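Local coordinates for protein kojibiose phosphorylase (Gut metagenome, PDB 6W0P) that belongs to glycoside hydrolase family 65, whose members join a beta-rich N-terminal domain to a helical central catalytic domain and a small C-terminal domain, at residues I97-E102 / I163-K168; G551-P556 / N611-R616. All blocks are in the same frame, centred on the assembly; numbering follows the deposited sequence.

Interaction 1: I97-E102 / I163-K168; sequences IHEDEE and IDTDIK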
loop_
_atom_site.group_PDB
_atom_site.type_symbol
_atom_site.label_atom_id
_atom_site.label_comp_id
_atom_site.label_asym_id
_atom_site.label_seq_id
_atom_site.Cartn_x
_atom_site.Cartn_y
_atom_site.Cartn_z
ATOM N N ILE A 97 -26.763 -8.406 41.949
ATOM C CA ILE A 97 -28.246 -8.277 41.805
ATOM C C ILE A 97 -28.851 -8.052 43.196
ATOM O O ILE A 97 -28.538 -8.815 44.114
ATOM C CB ILE A 97 -28.847 -9.503 41.092
ATOM C CG1 ILE A 97 -28.110 -9.810 39.786
ATOM C CG2 ILE A 97 -30.348 -9.334 40.866
ATOM C CD1 ILE A 97 -26.959 -10.772 39.954
ATOM N N HIS A 98 -29.659 -7.003 43.317
ATOM C CA HIS A 98 -30.510 -6.693 44.493
ATOM C C HIS A 98 -31.978 -6.704 44.055
ATOM O O HIS A 98 -32.356 -5.830 43.267
ATOM C CB HIS A 98 -30.135 -5.327 45.061
ATOM C CG HIS A 98 -30.909 -4.916 46.266
ATOM N ND1 HIS A 98 -31.555 -3.694 46.344
ATOM C CD2 HIS A 98 -31.121 -5.536 47.445
ATOM C CE1 HIS A 98 -32.099 -3.570 47.534
ATOM N NE2 HIS A 98 -31.857 -4.691 48.225
ATOM N N GLU A 99 -32.780 -7.657 44.520
ATOM C CA GLU A 99 -34.239 -7.648 44.227
ATOM C C GLU A 99 -34.447 -7.427 42.722
ATOM O O GLU A 99 -35.161 -6.468 42.303
ATOM C CB GLU A 99 -34.885 -6.543 45.063
ATOM C CG GLU A 99 -34.666 -6.749 46.545
ATOM C CD GLU A 99 -35.179 -5.627 47.421
ATOM O OE1 GLU A 99 -35.579 -4.580 46.873
ATOM O OE2 GLU A 99 -35.177 -5.813 48.651
ATOM N N ASP A 100 -33.774 -8.247 41.926
ATOM C CA ASP A 100 -33.914 -8.299 40.440
ATOM C C ASP A 100 -33.365 -7.044 39.730
ATOM O O ASP A 100 -33.349 -7.089 38.481
ATOM C CB ASP A 100 -35.358 -8.610 40.037
ATOM C CG ASP A 100 -35.497 -10.057 39.592
ATOM O OD1 ASP A 100 -36.268 -10.815 40.250
ATOM O OD2 ASP A 100 -34.806 -10.425 38.611
ATOM N N GLU A 101 -32.883 -6.011 40.454
ATOM C CA GLU A 101 -32.113 -4.871 39.870
ATOM C C GLU A 101 -30.629 -5.250 39.835
ATOM O O GLU A 101 -30.079 -5.580 40.914
ATOM C CB GLU A 101 -32.326 -3.580 40.661
ATOM C CG GLU A 101 -31.489 -2.426 40.147
ATOM C CD GLU A 101 -31.564 -1.153 40.974
ATOM O OE1 GLU A 101 -30.807 -0.214 40.650
ATOM O OE2 GLU A 101 -32.368 -1.101 41.938
ATOM N N GLU A 102 -30.026 -5.270 38.643
ATOM C CA GLU A 102 -28.586 -5.603 38.470
ATOM C C GLU A 102 -27.757 -4.324 38.640
ATOM O O GLU A 102 -28.115 -3.297 38.039
ATOM C CB GLU A 102 -28.251 -6.256 37.127
ATOM C CG GLU A 102 -26.826 -6.807 37.129
ATOM C CD GLU A 102 -26.327 -7.500 35.870
ATOM O OE1 GLU A 102 -27.144 -7.701 34.933
ATOM O OE2 GLU A 102 -25.125 -7.867 35.841
ATOM N N ILE A 163 -29.917 -0.831 55.403
ATOM C CA ILE A 163 -31.049 -1.675 55.917
ATOM C C ILE A 163 -30.707 -3.148 55.739
ATOM O O ILE A 163 -29.898 -3.455 54.874
ATOM C CB ILE A 163 -32.395 -1.368 55.228
ATOM C CG1 ILE A 163 -32.336 -1.630 53.723
ATOM C CG2 ILE A 163 -32.873 0.043 55.529
ATOM C CD1 ILE A 163 -33.666 -1.501 53.026
ATOM N N ASP A 164 -31.361 -4.018 56.506
ATOM C CA ASP A 164 -31.410 -5.483 56.241
ATOM C C ASP A 164 -31.920 -5.691 54.810
ATOM O O ASP A 164 -32.991 -5.149 54.480
ATOM C CB ASP A 164 -32.288 -6.229 57.253
ATOM C CG ASP A 164 -31.715 -6.273 58.660
ATOM O OD1 ASP A 164 -30.485 -6.131 58.801
ATOM O OD2 ASP A 164 -32.503 -6.425 59.610
ATOM N N THR A 165 -31.155 -6.404 53.985
ATOM C CA THR A 165 -31.574 -6.818 52.620
ATOM C C THR A 165 -30.724 -8.004 52.157
ATOM O O THR A 165 -29.683 -8.319 52.803
ATOM C CB THR A 165 -31.473 -5.656 51.622
ATOM O OG1 THR A 165 -32.084 -6.084 50.406
ATOM C CG2 THR A 165 -30.044 -5.217 51.347
ATOM N N ASP A 166 -31.143 -8.607 51.053
ATOM C CA ASP A 166 -30.505 -9.778 50.411
ATOM C C ASP A 166 -29.928 -9.302 49.077
ATOM O O ASP A 166 -30.593 -8.499 48.386
ATOM C CB ASP A 166 -31.506 -10.917 50.175
ATOM C CG ASP A 166 -31.915 -11.697 51.417
ATOM O OD1 ASP A 166 -31.340 -11.441 52.499
ATOM O OD2 ASP A 166 -32.816 -12.564 51.291
ATOM N N ILE A 167 -28.736 -9.774 48.720
ATOM C CA ILE A 167 -28.157 -9.518 47.374
ATOM C C ILE A 167 -27.613 -10.832 46.849
ATOM O O ILE A 167 -27.342 -11.730 47.666
ATOM C CB ILE A 167 -27.057 -8.443 47.423
ATOM C CG1 ILE A 167 -25.770 -8.984 48.053
ATOM C CG2 ILE A 167 -27.558 -7.198 48.134
ATOM C CD1 ILE A 167 -24.596 -8.045 47.910
ATOM N N LYS A 168 -27.426 -10.895 45.538
ATOM C CA LYS A 168 -26.722 -12.006 44.876
ATOM C C LYS A 168 -25.397 -11.483 44.329
ATOM O O LYS A 168 -25.399 -10.415 43.718
ATOM C CB LYS A 168 -27.581 -12.586 43.756
ATOM C CG LYS A 168 -27.162 -13.989 43.358
ATOM C CD LYS A 168 -27.388 -14.325 41.902
ATOM C CE LYS A 168 -26.764 -15.662 41.563
ATOM N NZ LYS A 168 -27.289 -16.191 40.286
HETATM O O HOH W 1 -32.191 -9.630 46.498
#
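H98 reaches across to T165 with the tip of its imidazole, NE2 lying 2.6 Å from OG1; either atom could supply the proton. CG of H98 stands anti to the backbone N (chi1 -179°), and T165 OG1 is likewise anti to its own N, the two side chains crossing at about a right angle. The hydroxyl lies in the plane of the ring, at the same edge where CD2 comes within 3.2 Å of D166 O. Because ND1 is bound to T132 OG1, both ring nitrogens are engaged, which should fix the rotation of the imidazole. One face of the ring is covered by E99, whose CD lies 3.5 Å above the plane toward the rim; the carboxylate of E99 is held by N133 through OE1. CG2 of I167 also packs against CD2 of H98.

I97 and K168 form an antiparallel hydrogen-bonded pair joining strands 94-98 and 165-174 in a five-stranded sheet of the N-terminal domain, which belongs to the galactose mutarotase-like clan. K168 N donates to I97 O at 2.8 Å, and I97 N returns a bond to K168 O at 3.0 Å. Their side chains run side by side on one face of the sheet, pointing the same way, with CD1 of I97 4.1 Å from CD of K168. The lysine chain bends at chi2 (-148°), and its ammonium group forms a salt bridge with E170.

Strand 94-98 then turns away from strand 165-174 through a type I' turn from H98 to E101, the tight connection of a two-residue beta hairpin, and pairs with strand 101-102. Past the I97-K168 pair a water bridges the two segments, accepting from E99 N and donating to D166 O, 2.7 Å away.

Interaction 2: G551-P556 / N611-R616; sequences GFFDMP and NYYEPR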
loop_
_atom_site.group_PDB
_atom_site.type_symbol
_atom_site.label_atom_id
_atom_site.label_comp_id
_atom_site.label_asym_id
_atom_site.label_seq_id
_atom_site.Cartn_x
_atom_site.Cartn_y
_atom_site.Cartn_z
ATOM N N GLY A 551 20.157 14.759 -0.935
ATOM C CA GLY A 551 19.180 15.682 -1.535
ATOM C C GLY A 551 18.264 16.314 -0.494
ATOM O O GLY A 551 17.344 17.090 -0.914
ATOM N N PHE A 552 18.463 16.035 0.800
ATOM C CA PHE A 552 17.610 16.621 1.865
ATOM C C PHE A 552 17.684 18.154 1.866
ATOM O O PHE A 552 16.623 18.764 1.900
ATOM C CB PHE A 552 17.928 16.131 3.276
ATOM C CG PHE A 552 16.874 16.598 4.244
ATOM C CD1 PHE A 552 16.959 17.844 4.842
ATOM C CD2 PHE A 552 15.745 15.832 4.475
ATOM C CE1 PHE A 552 15.960 18.290 5.691
ATOM C CE2 PHE A 552 14.748 16.277 5.324
ATOM C CZ PHE A 552 14.859 17.509 5.929
ATOM N N PHE A 553 18.875 18.754 1.880
ATOM C CA PHE A 553 19.074 20.227 2.022
ATOM C C PHE A 553 18.357 21.004 0.915
ATOM O O PHE A 553 17.886 22.117 1.204
ATOM C CB PHE A 553 20.557 20.608 1.946
ATOM C CG PHE A 553 21.390 20.222 3.137
ATOM C CD1 PHE A 553 20.819 20.083 4.394
ATOM C CD2 PHE A 553 22.767 20.077 3.012
ATOM C CE1 PHE A 553 21.598 19.791 5.502
ATOM C CE2 PHE A 553 23.549 19.783 4.122
ATOM C CZ PHE A 553 22.958 19.616 5.358
ATOM N N ASP A 554 18.297 20.435 -0.298
ATOM C CA ASP A 554 17.789 21.109 -1.526
ATOM C C ASP A 554 16.275 20.924 -1.691
ATOM O O ASP A 554 15.723 21.512 -2.630
ATOM C CB ASP A 554 18.567 20.672 -2.779
ATOM C CG ASP A 554 18.680 21.808 -3.787
ATOM O OD1 ASP A 554 18.841 22.957 -3.342
ATOM O OD2 ASP A 554 18.538 21.560 -4.990
ATOM N N MET A 555 15.597 20.208 -0.795
ATOM C CA MET A 555 14.136 19.935 -0.924
ATOM C C MET A 555 13.380 21.254 -0.820
ATOM O O MET A 555 13.895 22.231 -0.270
ATOM C CB MET A 555 13.623 18.977 0.155
ATOM C CG MET A 555 14.212 17.575 0.049
ATOM S SD MET A 555 13.724 16.621 -1.431
ATOM C CE MET A 555 11.979 16.446 -1.058
ATOM N N PRO A 556 12.140 21.314 -1.366
ATOM C CA PRO A 556 11.253 22.449 -1.153
ATOM C C PRO A 556 11.118 22.750 0.342
ATOM O O PRO A 556 10.938 21.816 1.133
ATOM C CB PRO A 556 9.928 21.995 -1.778
ATOM C CG PRO A 556 10.358 21.033 -2.848
ATOM C CD PRO A 556 11.556 20.320 -2.268
ATOM N N ASN A 611 20.079 23.702 15.358
ATOM C CA ASN A 611 19.568 24.964 14.772
ATOM C C ASN A 611 18.990 24.646 13.394
ATOM O O ASN A 611 18.026 25.290 13.027
ATOM C CB ASN A 611 20.637 26.051 14.643
ATOM C CG ASN A 611 20.923 26.809 15.925
ATOM O OD1 ASN A 611 20.202 26.679 16.903
ATOM N ND2 ASN A 611 22.015 27.560 15.949
ATOM N N TYR A 612 19.573 23.712 12.641
ATOM C CA TYR A 612 19.045 23.366 11.295
ATOM C C TYR A 612 17.777 22.488 11.413
ATOM O O TYR A 612 16.809 22.790 10.717
ATOM C CB TYR A 612 20.099 22.702 10.410
ATOM C CG TYR A 612 19.601 22.526 9.001
ATOM C CD1 TYR A 612 19.741 23.522 8.053
ATOM C CD2 TYR A 612 18.895 21.382 8.648
ATOM C CE1 TYR A 612 19.235 23.365 6.771
ATOM C CE2 TYR A 612 18.409 21.198 7.371
ATOM C CZ TYR A 612 18.590 22.185 6.424
ATOM O OH TYR A 612 18.044 21.997 5.192
ATOM N N TYR A 613 17.766 21.456 12.262
ATOM C CA TYR A 613 16.728 20.388 12.257
ATOM C C TYR A 613 15.564 20.654 13.217
ATOM O O TYR A 613 14.438 20.306 12.824
ATOM C CB TYR A 613 17.382 19.030 12.482
ATOM C CG TYR A 613 18.159 18.562 11.277
ATOM C CD1 TYR A 613 17.528 18.261 10.084
ATOM C CD2 TYR A 613 19.533 18.440 11.323
ATOM C CE1 TYR A 613 18.247 17.850 8.973
ATOM C CE2 TYR A 613 20.259 18.013 10.228
ATOM C CZ TYR A 613 19.617 17.731 9.044
ATOM O OH TYR A 613 20.363 17.327 7.981
ATOM N N GLU A 614 15.791 21.211 14.410
ATOM C CA GLU A 614 14.690 21.484 15.371
ATOM C C GLU A 614 13.579 22.295 14.687
ATOM O O GLU A 614 12.427 21.904 14.787
ATOM C CB GLU A 614 15.207 22.162 16.647
ATOM C CG GLU A 614 14.139 22.397 17.711
ATOM C CD GLU A 614 13.053 23.424 17.402
ATOM O OE1 GLU A 614 13.411 24.534 17.016
ATOM O OE2 GLU A 614 11.814 23.069 17.512
ATOM N N PRO A 615 13.831 23.440 13.995
ATOM C CA PRO A 615 12.735 24.224 13.396
ATOM C C PRO A 615 12.048 23.627 12.145
ATOM O O PRO A 615 10.983 24.112 11.760
ATOM C CB PRO A 615 13.374 25.580 13.039
ATOM C CG PRO A 615 14.870 25.311 12.967
ATOM C CD PRO A 615 15.138 24.110 13.863
ATOM N N ARG A 616 12.633 22.576 11.557
ATOM C CA ARG A 616 11.989 21.762 10.495
ATOM C C ARG A 616 11.220 20.570 11.081
ATOM O O ARG A 616 10.626 19.823 10.279
ATOM C CB ARG A 616 13.055 21.274 9.517
ATOM C CG ARG A 616 13.775 22.414 8.816
ATOM C CD ARG A 616 14.766 21.948 7.777
ATOM N NE ARG A 616 15.052 23.010 6.823
ATOM C CZ ARG A 616 15.860 24.044 7.068
ATOM N NH1 ARG A 616 16.452 24.170 8.248
ATOM N NH2 ARG A 616 16.072 24.951 6.131
#
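R616 NH1 donates to the carbonyl O of Y612 over 2.9 Å, nearly in the guanidinium plane, while CD of the same arginine meets the edge of the F552 ring at CE1. With this bond made, the guanidinium lies face-on over the tyrosine, NH1 3.2 Å above the centre of the Y612 ring. The opposite face of that ring receives F553 in a T-shaped (edge-to-face) arrangement, with centroids 5.2 Å apart and planes at 70°. Y612 is thus sandwiched between a guanidinium and a phenyl edge.

F552 presents CE1 to both tyrosines at their edges, 4.2 Å from Y612 CE2 and 4.0 Å from Y613 CE1. With CG anti to the backbone N (chi1 -171°), its ring is carried toward the tyrosines, antiparallel to and alongside their side chains. Y613 carries CD2 of Y612 over the centre of one face; its OH approaches F553 CE1 and is bound to F546 O.

The other guanidinium nitrogens also have partners: NE forms a salt bridge with D583, and NH2 bonds to Q463 of the second subunit. The contact therefore borders the dimer interface, where D554 pairs with K467 of that subunit. Within the catalytic domain, the turn from F552 to M555, in the loop between helices 522-534 and 590-596, packs against Y612 and Y613 of helix 603-613 and against R616, which follows them.

Overall arrangement
The two contacts lie on opposite sides of the chain's centre, with their centres about 68 Å apart and their nearest atoms about 52 Å apart. They share no helix, strand or sheet. Interaction 1 comes first along the chain and closes before interaction 2 opens. It joins strands of the N-terminal domain and meets no other chain of the assembly, whereas interaction 2 packs a loop against residues 611-616, which include part of helix 603-613, in the central catalytic domain and borders the second subunit. One is thus sheet pairing within the beta-rich domain, the other aromatic packing beside the dimer interface of the helical domain.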